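Local coordinates for protein choline kinase (Cryptosporidium parvum, PDB 3MES) that probably phosphorylates choline and ethanolamine with ATP as phosphate donor, binding its substrates between two kinase lobes with the help of magnesium, at residues F264-Q276 and A299-S311. Residues are numbered along the deposited sequence; the frame is centred on the assembly and turned at random.
Sequences FAHNDLQENNLLQ and ANYFCEYIYDYCS. With MG (magnesium ion), chain M; PT3 (N-propyl-tartramic acid), chain L; DME (decamethonium ion), chain K.
Glu-304 and Glu-271 meet at a magnesium ion; the CB of Glu-304 lies 3.8 Å from Glu-271 OE2. CG packs on the aliphatic start of Gln-270, and Glu-304 CD approaches Gln-270 CB to 3.4 Å. CG stands anti to the carbonyl carbon, beside the backbone N (chi1 -74°), and a bend at chi2 (-67°) brings Glu-304 OE1 round to the magnesium ion, 2.5 Å away, which the residue's own carbonyl O also binds. Tyr-309 OH donates to the syn lone pair of Glu-304 OE1 over 2.6 Å. OE2 turns the other way, toward the methyl groups at one end of decamethonium, and takes a hydrogen bond from a water that accepts from Asn-300 ND2 and lies doubtfully close to Asp-268 OD1. Glu-271 OE2 and Tyr-307 O add further ligands, with Glu-271 OE1 a longer 2.7 Å from the magnesium ion. Residues 266-273 match the HxDxxxxN motif, the catalytic loop in kinase-like folds; Asn-273 ND2 bonds Asp-268 O and Asp-285. In the decamethonium pocket, probably the choline site, the Tyr-309 ring carries decamethonium C9 over one face, 4.1 Å above its plane, while Gln-270 CG and Asn-272 ND2 lie at its edge. Leu-269 O meets the Tyr-301 ring edge-on, 3.4 Å from CD1, and Val-171 of helix 165-179 packs on the side chains of both Leu-269 and Tyr-301.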
loop_
_atom_site.group_PDB
_atom_site.type_symbol
_atom_site.label_atom_id
_atom_site.label_comp_id
_atom_site.label_asym_id
_atom_site.label_seq_id
_atom_site.Cartn_x
_atom_site.Cartn_y
_atom_site.Cartn_z
ATOM N N PHE B 264 12.548 1.519 15.611
ATOM C CA PHE B 264 12.559 2.964 15.423
ATOM C C PHE B 264 11.150 3.447 15.096
ATOM O O PHE B 264 10.661 3.274 13.979
ATOM C CB PHE B 264 13.552 3.397 14.342
ATOM C CG PHE B 264 13.820 4.876 14.341
ATOM C CD1 PHE B 264 14.871 5.401 15.075
ATOM C CD2 PHE B 264 13.005 5.742 13.632
ATOM C CE1 PHE B 264 15.116 6.765 15.089
ATOM C CE2 PHE B 264 13.244 7.107 13.639
ATOM C CZ PHE B 264 14.299 7.619 14.369
ATOM N N ALA B 265 10.503 4.052 16.085
ATOM C CA ALA B 265 9.094 4.403 15.980
ATOM C C ALA B 265 8.878 5.822 15.468
ATOM O O ALA B 265 9.729 6.693 15.637
ATOM C CB ALA B 265 8.413 4.218 17.321
ATOM N N HIS B 266 7.728 6.038 14.837
ATOM C CA HIS B 266 7.315 7.366 14.408
ATOM C C HIS B 266 6.885 8.183 15.623
ATOM O O HIS B 266 7.305 9.331 15.793
ATOM C CB HIS B 266 6.159 7.262 13.414
ATOM C CG HIS B 266 5.749 8.577 12.827
ATOM N ND1 HIS B 266 4.915 9.458 13.483
ATOM C CD2 HIS B 266 6.057 9.160 11.644
ATOM C CE1 HIS B 266 4.726 10.527 12.729
ATOM N NE2 HIS B 266 5.409 10.371 11.608
ATOM N N ASN B 267 6.034 7.583 16.452
ATOM C CA ASN B 267 5.651 8.156 17.743
ATOM C C ASN B 267 4.565 9.233 17.690
ATOM O O ASN B 267 4.206 9.812 18.715
ATOM C CB ASN B 267 6.884 8.675 18.487
ATOM C CG ASN B 267 7.719 7.554 19.085
ATOM O OD1 ASN B 267 7.184 6.539 19.529
ATOM N ND2 ASN B 267 9.034 7.736 19.102
ATOM N N ASP B 268 4.038 9.496 16.500
ATOM C CA ASP B 268 3.012 10.518 16.336
ATOM C C ASP B 268 2.279 10.298 15.026
ATOM O O ASP B 268 1.875 11.254 14.359
ATOM C CB ASP B 268 3.643 11.914 16.348
ATOM C CG ASP B 268 2.609 13.029 16.281
ATOM O OD1 ASP B 268 1.487 12.842 16.797
ATOM O OD2 ASP B 268 2.927 14.101 15.721
ATOM N N LEU B 269 2.116 9.035 14.652
ATOM C CA LEU B 269 1.521 8.709 13.365
ATOM C C LEU B 269 0.011 8.900 13.387
ATOM O O LEU B 269 -0.748 7.934 13.420
ATOM C CB LEU B 269 1.880 7.282 12.942
ATOM C CG LEU B 269 1.667 6.963 11.459
ATOM C CD1 LEU B 269 2.420 7.956 10.581
ATOM C CD2 LEU B 269 2.089 5.538 11.144
ATOM N N GLN B 270 -0.412 10.160 13.375
ATOM C CA GLN B 270 -1.830 10.511 13.324
ATOM C C GLN B 270 -2.255 10.798 11.880
ATOM O O GLN B 270 -1.408 10.928 10.996
ATOM C CB GLN B 270 -2.119 11.689 14.268
ATOM C CG GLN B 270 -3.166 12.678 13.788
ATOM C CD GLN B 270 -2.573 14.038 13.466
ATOM O OE1 GLN B 270 -1.428 14.323 13.811
ATOM N NE2 GLN B 270 -3.354 14.886 12.815
ATOM N N GLU B 271 -3.560 10.877 11.638
ATOM C CA GLU B 271 -4.072 10.950 10.268
ATOM C C GLU B 271 -3.526 12.130 9.460
ATOM O O GLU B 271 -3.295 12.014 8.257
ATOM C CB GLU B 271 -5.605 10.946 10.247
ATOM C CG GLU B 271 -6.257 12.145 10.919
ATOM C CD GLU B 271 -6.325 12.002 12.425
ATOM O OE1 GLU B 271 -6.810 12.942 13.088
ATOM O OE2 GLU B 271 -5.896 10.950 12.946
ATOM N N ASN B 272 -3.322 13.263 10.119
ATOM C CA ASN B 272 -2.794 14.442 9.437
ATOM C C ASN B 272 -1.324 14.298 9.055
ATOM O O ASN B 272 -0.782 15.121 8.316
ATOM C CB ASN B 272 -3.020 15.698 10.276
ATOM C CG ASN B 272 -4.483 16.083 10.355
ATOM O OD1 ASN B 272 -5.128 16.314 9.333
ATOM N ND2 ASN B 272 -5.017 16.150 11.571
ATOM N N ASN B 273 -0.684 13.244 9.556
ATOM C CA ASN B 273 0.704 12.962 9.207
ATOM C C ASN B 273 0.823 11.813 8.210
ATOM O O ASN B 273 1.912 11.285 7.967
ATOM C CB ASN B 273 1.533 12.690 10.461
ATOM C CG ASN B 273 1.869 13.959 11.211
ATOM O OD1 ASN B 273 1.855 15.046 10.636
ATOM N ND2 ASN B 273 2.170 13.832 12.499
ATOM N N LEU B 274 -0.314 11.439 7.636
ATOM C CA LEU B 274 -0.357 10.435 6.587
ATOM C C LEU B 274 -0.978 11.046 5.337
ATOM O O LEU B 274 -2.188 11.262 5.277
ATOM C CB LEU B 274 -1.171 9.221 7.043
ATOM C CG LEU B 274 -0.577 8.422 8.206
ATOM C CD1 LEU B 274 -1.652 7.606 8.919
ATOM C CD2 LEU B 274 0.569 7.533 7.725
ATOM N N LEU B 275 -0.140 11.333 4.345
ATOM C CA LEU B 275 -0.608 11.941 3.105
ATOM C C LEU B 275 -0.918 10.882 2.052
ATOM O O LEU B 275 -0.095 10.014 1.765
ATOM C CB LEU B 275 0.429 12.928 2.565
ATOM C CG LEU B 275 0.909 13.999 3.543
ATOM C CD1 LEU B 275 1.833 14.995 2.848
ATOM C CD2 LEU B 275 -0.278 14.711 4.172
ATOM N N GLN B 276 -2.113 10.957 1.481
ATOM C CA GLN B 276 -2.520 10.012 0.452
ATOM C C GLN B 276 -2.118 10.517 -0.927
ATOM O O GLN B 276 -2.821 11.324 -1.530
ATOM C CB GLN B 276 -4.030 9.773 0.503
ATOM C CG GLN B 276 -4.565 9.015 -0.697
ATOM C CD GLN B 276 -4.222 7.540 -0.658
ATOM O OE1 GLN B 276 -3.559 7.020 -1.556
ATOM N NE2 GLN B 276 -4.672 6.857 0.387
ATOM N N ALA B 299 -0.124 1.292 19.251
ATOM C CA ALA B 299 -1.215 1.685 20.138
ATOM C C ALA B 299 -1.544 3.170 19.995
ATOM O O ALA B 299 -2.707 3.570 20.097
ATOM C CB ALA B 299 -0.884 1.344 21.587
ATOM N N ASN B 300 -0.523 3.987 19.756
ATOM C CA ASN B 300 -0.746 5.415 19.543
ATOM C C ASN B 300 -1.552 5.676 18.280
ATOM O O ASN B 300 -2.453 6.511 18.269
ATOM C CB ASN B 300 0.569 6.189 19.474
ATOM C CG ASN B 300 0.349 7.681 19.332
ATOM O OD1 ASN B 300 -0.009 8.362 20.294
ATOM N ND2 ASN B 300 0.551 8.198 18.127
ATOM N N TYR B 301 -1.214 4.964 17.212
ATOM C CA TYR B 301 -1.969 5.063 15.973
ATOM C C TYR B 301 -3.417 4.630 16.197
ATOM O O TYR B 301 -4.352 5.294 15.741
ATOM C CB TYR B 301 -1.322 4.219 14.872
ATOM C CG TYR B 301 -2.230 4.000 13.684
ATOM C CD1 TYR B 301 -2.448 5.012 12.754
ATOM C CD2 TYR B 301 -2.876 2.785 13.496
ATOM C CE1 TYR B 301 -3.286 4.816 11.672
ATOM C CE2 TYR B 301 -3.709 2.582 12.418
ATOM C CZ TYR B 301 -3.914 3.597 11.512
ATOM O OH TYR B 301 -4.749 3.388 10.441
ATOM N N PHE B 302 -3.604 3.519 16.904
ATOM C CA PHE B 302 -4.949 3.050 17.212
ATOM C C PHE B 302 -5.745 4.126 17.943
ATOM O O PHE B 302 -6.935 4.302 17.695
ATOM C CB PHE B 302 -4.919 1.760 18.046
ATOM C CG PHE B 302 -4.520 0.538 17.267
ATOM C CD1 PHE B 302 -4.562 0.535 15.884
ATOM C CD2 PHE B 302 -4.128 -0.618 17.920
ATOM C CE1 PHE B 302 -4.202 -0.591 15.165
ATOM C CE2 PHE B 302 -3.772 -1.750 17.208
ATOM C CZ PHE B 302 -3.809 -1.738 15.830
ATOM N N CYS B 303 -5.080 4.853 18.837
ATOM C CA CYS B 303 -5.751 5.874 19.640
ATOM C C CYS B 303 -6.244 7.064 18.818
ATOM O O CYS B 303 -7.263 7.673 19.146
ATOM C CB CYS B 303 -4.836 6.372 20.759
ATOM S SG CYS B 303 -4.718 5.275 22.188
ATOM N N GLU B 304 -5.510 7.405 17.764
ATOM C CA GLU B 304 -5.866 8.554 16.937
ATOM C C GLU B 304 -7.187 8.323 16.216
ATOM O O GLU B 304 -7.773 9.251 15.660
ATOM C CB GLU B 304 -4.753 8.870 15.937
ATOM C CG GLU B 304 -3.529 9.510 16.564
ATOM C CD GLU B 304 -3.815 10.898 17.105
ATOM O OE1 GLU B 304 -4.906 11.436 16.817
ATOM O OE2 GLU B 304 -2.950 11.451 17.816
ATOM N N TYR B 305 -7.653 7.081 16.226
ATOM C CA TYR B 305 -8.966 6.767 15.683
ATOM C C TYR B 305 -10.024 7.586 16.411
ATOM O O TYR B 305 -11.093 7.863 15.868
ATOM C CB TYR B 305 -9.268 5.272 15.826
ATOM C CG TYR B 305 -8.719 4.423 14.699
ATOM C CD1 TYR B 305 -9.571 3.801 13.796
ATOM C CD2 TYR B 305 -7.353 4.250 14.536
ATOM C CE1 TYR B 305 -9.077 3.026 12.765
ATOM C CE2 TYR B 305 -6.849 3.477 13.508
ATOM C CZ TYR B 305 -7.714 2.868 12.627
ATOM O OH TYR B 305 -7.214 2.100 11.599
ATOM N N ILE B 306 -9.704 7.983 17.638
ATOM C CA ILE B 306 -10.655 8.659 18.516
ATOM C C ILE B 306 -10.651 10.180 18.367
ATOM O O ILE B 306 -11.652 10.837 18.650
ATOM C CB ILE B 306 -10.371 8.321 19.992
ATOM C CG1 ILE B 306 -10.496 6.813 20.231
ATOM C CG2 ILE B 306 -11.302 9.103 20.907
ATOM C CD1 ILE B 306 -9.910 6.348 21.557
ATOM N N TYR B 307 -9.530 10.739 17.922
ATOM C CA TYR B 307 -9.371 12.192 17.927
ATOM C C TYR B 307 -9.354 12.824 16.539
ATOM O O TYR B 307 -8.506 12.514 15.704
ATOM C CB TYR B 307 -8.134 12.584 18.740
ATOM C CG TYR B 307 -8.110 11.882 20.074
ATOM C CD1 TYR B 307 -8.957 12.279 21.102
ATOM C CD2 TYR B 307 -7.274 10.798 20.297
ATOM C CE1 TYR B 307 -8.954 11.627 22.320
ATOM C CE2 TYR B 307 -7.268 10.140 21.513
ATOM C CZ TYR B 307 -8.110 10.558 22.519
ATOM O OH TYR B 307 -8.106 9.906 23.731
ATOM N N ASP B 308 -10.315 13.710 16.312
ATOM C CA ASP B 308 -10.436 14.436 15.059
ATOM C C ASP B 308 -10.045 15.886 15.299
ATOM O O ASP B 308 -10.731 16.604 16.023
ATOM C CB ASP B 308 -11.876 14.354 14.551
ATOM C CG ASP B 308 -12.032 14.864 13.133
ATOM O OD1 ASP B 308 -11.009 15.048 12.441
ATOM O OD2 ASP B 308 -13.185 15.075 12.709
ATOM N N TYR B 309 -8.938 16.313 14.698
ATOM C CA TYR B 309 -8.437 17.672 14.888
ATOM C C TYR B 309 -8.878 18.604 13.764
ATOM O O TYR B 309 -8.270 19.649 13.541
ATOM C CB TYR B 309 -6.908 17.672 15.008
ATOM C CG TYR B 309 -6.375 16.573 15.900
ATOM C CD1 TYR B 309 -6.596 16.597 17.271
ATOM C CD2 TYR B 309 -5.660 15.509 15.370
ATOM C CE1 TYR B 309 -6.117 15.592 18.088
ATOM C CE2 TYR B 309 -5.177 14.503 16.177
ATOM C CZ TYR B 309 -5.407 14.547 17.535
ATOM O OH TYR B 309 -4.927 13.541 18.343
ATOM N N CYS B 310 -9.936 18.221 13.058
ATOM C CA CYS B 310 -10.490 19.056 11.997
ATOM C C CYS B 310 -11.811 19.685 12.421
ATOM O O CYS B 310 -12.839 19.483 11.780
ATOM C CB CYS B 310 -10.686 18.247 10.716
ATOM S SG CYS B 310 -9.158 17.850 9.847
ATOM N N SER B 311 -11.772 20.441 13.513
ATOM C CA SER B 311 -12.942 21.150 14.011
ATOM C C SER B 311 -12.614 22.635 14.109
ATOM O O SER B 311 -11.503 23.008 14.489
ATOM C CB SER B 311 -13.350 20.603 15.378
ATOM O OG SER B 311 -14.535 21.221 15.849
HETATM MG MG MG M . -6.703 11.268 15.151
HETATM O O1 PT3 L . 3.787 17.991 14.592
HETATM O O11 PT3 L . 4.093 19.650 16.056
HETATM C C1 PT3 L . 3.382 18.861 15.395
HETATM C C2 PT3 L . 1.872 18.945 15.596
HETATM O O2 PT3 L . 1.535 20.028 16.467
HETATM C C3 PT3 L . 1.412 17.622 16.201
HETATM O O3 PT3 L . 0.766 17.850 17.455
HETATM C C4 PT3 L . 0.448 16.980 15.216
HETATM O O41 PT3 L . 0.410 15.759 15.078
HETATM N N4 PT3 L . -0.291 17.845 14.525
HETATM C C41 PT3 L . -1.265 17.409 13.513
HETATM C C42 PT3 L . -2.234 18.551 13.201
HETATM C C43 PT3 L . -3.675 18.143 13.512
HETATM N N1 DME K . -5.411 21.446 11.419
HETATM C C2 DME K . -4.990 22.393 12.465
HETATM C C3 DME K . -3.933 21.741 13.362
HETATM C C4 DME K . -3.756 22.527 14.666
HETATM C C5 DME K . -2.655 21.920 15.544
HETATM C C6 DME K . -3.078 20.561 16.114
HETATM C C7 DME K . -3.186 20.605 17.642
HETATM C C8 DME K . -2.237 19.598 18.295
HETATM C C9 DME K . -2.932 18.264 18.573
HETATM C C10 DME K . -2.008 17.088 18.244
HETATM C C11 DME K . -2.244 15.920 19.203
HETATM N N12 DME K . -1.285 14.839 18.926
HETATM C C13 DME K . -6.852 21.602 11.157
HETATM C C14 DME K . -4.656 21.720 10.187
HETATM C C15 DME K . -5.147 20.069 11.868
HETATM C C16 DME K . -1.402 14.406 17.526
HETATM C C17 DME K . 0.080 15.328 19.172
HETATM C C18 DME K . -1.580 13.697 19.809
HETATM O O HOH W 1 -0.013 11.075 17.571
HETATM O O HOH W 2 2.020 6.480 16.527
#